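Local coordinates for protein DNA polymerase III, beta subunit (Eubacterium rectale, PDB 3T0P) that probably tethers DNA polymerases and other proteins to DNA as a ring-shaped head-to-tail homodimer, giving replication its processivity, at residues B[253-259]-B[336-342]. Numbering follows the deposited sequence.
Sequences YDTKVRI and EVNLYMV. With PGR (R-1,2-propanediol), chain R.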
loop_
_atom_site.group_PDB
_atom_site.type_symbol
_atom_site.label_atom_id
_atom_site.label_comp_id
_atom_site.label_asym_id
_atom_site.label_seq_id
_atom_site.Cartn_x
_atom_site.Cartn_y
_atom_site.Cartn_z
ATOM N N TYR B 253 18.645 39.944 0.930
ATOM C CA TYR B 253 19.465 38.728 0.772
ATOM C C TYR B 253 20.857 39.074 0.270
ATOM O O TYR B 253 21.019 40.109 -0.366
ATOM C CB TYR B 253 18.792 37.750 -0.215
ATOM C CG TYR B 253 18.560 38.311 -1.603
ATOM C CD1 TYR B 253 17.394 39.011 -1.910
ATOM C CD2 TYR B 253 19.489 38.116 -2.619
ATOM C CE1 TYR B 253 17.166 39.512 -3.194
ATOM C CE2 TYR B 253 19.269 38.601 -3.906
ATOM C CZ TYR B 253 18.102 39.292 -4.193
ATOM O OH TYR B 253 17.890 39.771 -5.467
ATOM N N ASP B 254 21.826 38.158 0.458
ATOM C CA ASP B 254 23.211 38.331 0.001
ATOM C C ASP B 254 23.556 37.335 -1.110
ATOM O O ASP B 254 24.559 37.500 -1.791
ATOM C CB ASP B 254 24.195 38.176 1.184
ATOM C CG ASP B 254 24.194 39.321 2.193
ATOM O OD1 ASP B 254 23.680 40.423 1.853
ATOM O OD2 ASP B 254 24.751 39.133 3.308
ATOM N N THR B 255 22.736 36.307 -1.281
ATOM C CA THR B 255 22.933 35.261 -2.284
ATOM C C THR B 255 21.597 34.892 -2.917
ATOM O O THR B 255 20.615 34.682 -2.206
ATOM C CB THR B 255 23.583 34.007 -1.629
ATOM O OG1 THR B 255 24.701 34.385 -0.808
ATOM C CG2 THR B 255 23.989 32.931 -2.653
ATOM N N LYS B 256 21.571 34.781 -4.252
ATOM C CA LYS B 256 20.405 34.327 -4.998
ATOM C C LYS B 256 20.848 33.192 -5.906
ATOM O O LYS B 256 21.824 33.336 -6.642
ATOM C CB LYS B 256 19.757 35.468 -5.797
ATOM C CG LYS B 256 18.507 35.028 -6.557
ATOM C CD LYS B 256 18.069 36.055 -7.569
ATOM C CE LYS B 256 16.920 35.547 -8.397
ATOM N NZ LYS B 256 16.353 36.624 -9.241
ATOM N N VAL B 257 20.152 32.059 -5.841
ATOM C CA VAL B 257 20.492 30.872 -6.630
ATOM C C VAL B 257 19.323 30.483 -7.522
ATOM O O VAL B 257 18.206 30.315 -7.045
ATOM C CB VAL B 257 20.933 29.682 -5.706
ATOM C CG1 VAL B 257 21.129 28.395 -6.491
ATOM C CG2 VAL B 257 22.203 30.035 -4.935
ATOM N N ARG B 258 19.589 30.326 -8.810
ATOM C CA ARG B 258 18.600 29.813 -9.746
ATOM C C ARG B 258 19.061 28.386 -10.022
ATOM O O ARG B 258 20.212 28.203 -10.415
ATOM C CB ARG B 258 18.515 30.699 -11.016
ATOM C CG ARG B 258 17.437 30.280 -12.029
ATOM C CD ARG B 258 16.176 31.110 -11.918
ATOM N NE ARG B 258 15.080 30.571 -12.730
ATOM C CZ ARG B 258 13.882 31.135 -12.859
ATOM N NH1 ARG B 258 13.606 32.272 -12.233
ATOM N NH2 ARG B 258 12.956 30.574 -13.624
ATOM N N ILE B 259 18.195 27.377 -9.748
ATOM C CA ILE B 259 18.526 25.972 -9.894
ATOM C C ILE B 259 17.319 25.214 -10.430
ATOM O O ILE B 259 16.181 25.549 -10.107
ATOM C CB ILE B 259 18.985 25.415 -8.500
ATOM C CG1 ILE B 259 19.531 23.946 -8.560
ATOM C CG2 ILE B 259 17.896 25.584 -7.395
ATOM C CD1 ILE B 259 20.244 23.501 -7.300
ATOM N N GLU B 336 12.182 25.562 -12.536
ATOM C CA GLU B 336 13.295 26.181 -11.825
ATOM C C GLU B 336 12.806 26.916 -10.605
ATOM O O GLU B 336 11.646 27.303 -10.534
ATOM C CB GLU B 336 14.075 27.123 -12.744
ATOM C CG GLU B 336 15.002 26.379 -13.693
ATOM C CD GLU B 336 15.873 27.244 -14.583
ATOM O OE1 GLU B 336 15.358 28.230 -15.159
ATOM O OE2 GLU B 336 17.075 26.919 -14.716
ATOM N N VAL B 337 13.667 27.020 -9.602
ATOM C CA VAL B 337 13.350 27.721 -8.366
ATOM C C VAL B 337 14.453 28.726 -8.061
ATOM O O VAL B 337 15.587 28.560 -8.503
ATOM C CB VAL B 337 13.089 26.784 -7.160
ATOM C CG1 VAL B 337 11.713 26.117 -7.255
ATOM C CG2 VAL B 337 14.202 25.753 -6.989
ATOM N N ASN B 338 14.101 29.753 -7.288
ATOM C CA ASN B 338 14.997 30.786 -6.802
ATOM C C ASN B 338 15.177 30.598 -5.321
ATOM O O ASN B 338 14.180 30.517 -4.590
ATOM C CB ASN B 338 14.434 32.178 -7.079
ATOM C CG ASN B 338 14.283 32.504 -8.520
ATOM O OD1 ASN B 338 15.247 32.501 -9.274
ATOM N ND2 ASN B 338 13.065 32.818 -8.914
ATOM N N LEU B 339 16.432 30.451 -4.882
ATOM C CA LEU B 339 16.771 30.331 -3.464
ATOM C C LEU B 339 17.411 31.654 -3.036
ATOM O O LEU B 339 18.256 32.159 -3.761
ATOM C CB LEU B 339 17.700 29.137 -3.190
ATOM C CG LEU B 339 17.314 27.781 -3.831
ATOM C CD1 LEU B 339 18.439 26.775 -3.672
ATOM C CD2 LEU B 339 16.014 27.218 -3.270
ATOM N N TYR B 340 16.964 32.248 -1.916
ATOM C CA TYR B 340 17.486 33.513 -1.404
ATOM C C TYR B 340 18.065 33.291 -0.038
ATOM O O TYR B 340 17.391 32.734 0.836
ATOM C CB TYR B 340 16.378 34.603 -1.336
ATOM C CG TYR B 340 15.791 34.956 -2.681
ATOM C CD1 TYR B 340 14.724 34.235 -3.208
ATOM C CD2 TYR B 340 16.352 35.952 -3.462
ATOM C CE1 TYR B 340 14.192 34.541 -4.456
ATOM C CE2 TYR B 340 15.831 36.272 -4.709
ATOM C CZ TYR B 340 14.745 35.569 -5.201
ATOM O OH TYR B 340 14.238 35.895 -6.432
HETATM N N MSE B 341 19.308 33.743 0.168
HETATM C CA MSE B 341 19.975 33.560 1.457
HETATM C C MSE B 341 20.652 34.809 1.893
HETATM O O MSE B 341 21.099 35.575 1.047
HETATM C CB MSE B 341 21.037 32.433 1.356
HETATM C CG MSE B 341 20.478 31.057 1.554
HETATM SE SE MSE B 341 21.153 29.763 0.263
HETATM C CE MSE B 341 20.582 30.732 -1.426
ATOM N N VAL B 342 20.854 34.956 3.200
ATOM C CA VAL B 342 21.654 36.057 3.746
ATOM C C VAL B 342 22.963 35.476 4.235
ATOM O O VAL B 342 24.031 35.876 3.762
ATOM C CB VAL B 342 20.953 36.877 4.858
ATOM C CG1 VAL B 342 21.901 37.947 5.407
ATOM C CG2 VAL B 342 19.677 37.515 4.350
HETATM C C1 PGR R . 22.322 42.892 0.356
HETATM C C2 PGR R . 22.463 43.461 1.780
HETATM C C3 PGR R . 21.778 42.519 2.785
HETATM O O1 PGR R . 23.286 43.471 -0.537
HETATM O O2 PGR R . 23.845 43.618 2.128
#
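A classic beta bulge opens this antiparallel strand pair in the C-terminal domain of the DNA polymerase III beta subunit, which forms a ring around DNA: Asp254 and Thr255 both face Met341. Met341 O accepts both backbone N-H groups, Asp254 N at 2.7 Å and Thr255 N at 2.9 Å. Beyond it the ladder is regular, with paired bonds joining Val257 to Leu339 and Ile259 to Val337.

On one face, Tyr340 turns a ring edge to Tyr253. Tyr340 CD2 sits over the centre of the Tyr253 ring, 3.6 Å from Tyr253 CD1, with the planes 67° apart. Tyr253 CG lies between its own backbone N and carbonyl carbon (chi1 59°), which turns the ring to present a face to the edge of Tyr340. The extended Lys256 chain runs alongside Tyr340, with Lys256 CG 3.5 Å from Tyr340 CE2. Arg258 is bent at chi2 (99°), which brings its guanidinium across toward Glu336 and Asn338. Arg258 NE forms a salt bridge with Glu336 OE1 at 3.4 Å, at the guanidinium edge; the hydrogen bond within it is weak. Arg258 NH1 bonds weakly to Asn338 OD1. A leucine in place of Arg258 would probably leave the Glu336 carboxylate without this charged mate and Asn338 OD1 without this weak donor.

The other face is mostly apolar; its hydroxyl, Thr255 OG1, is hydrogen-bonded to Lys314 O. Ile259 CG2 meets Val337 CG2 at 3.7 Å, and Val257 CG2 touches the selenomethionine methyl CE of Met341 at 3.9 Å. Met292 of strand 291-297 packs on Val257, Ile259 and Leu339. Within its own sheet, the pair lies between strand 310-313, beside 255-260, and strand 348-351, beside 336-341.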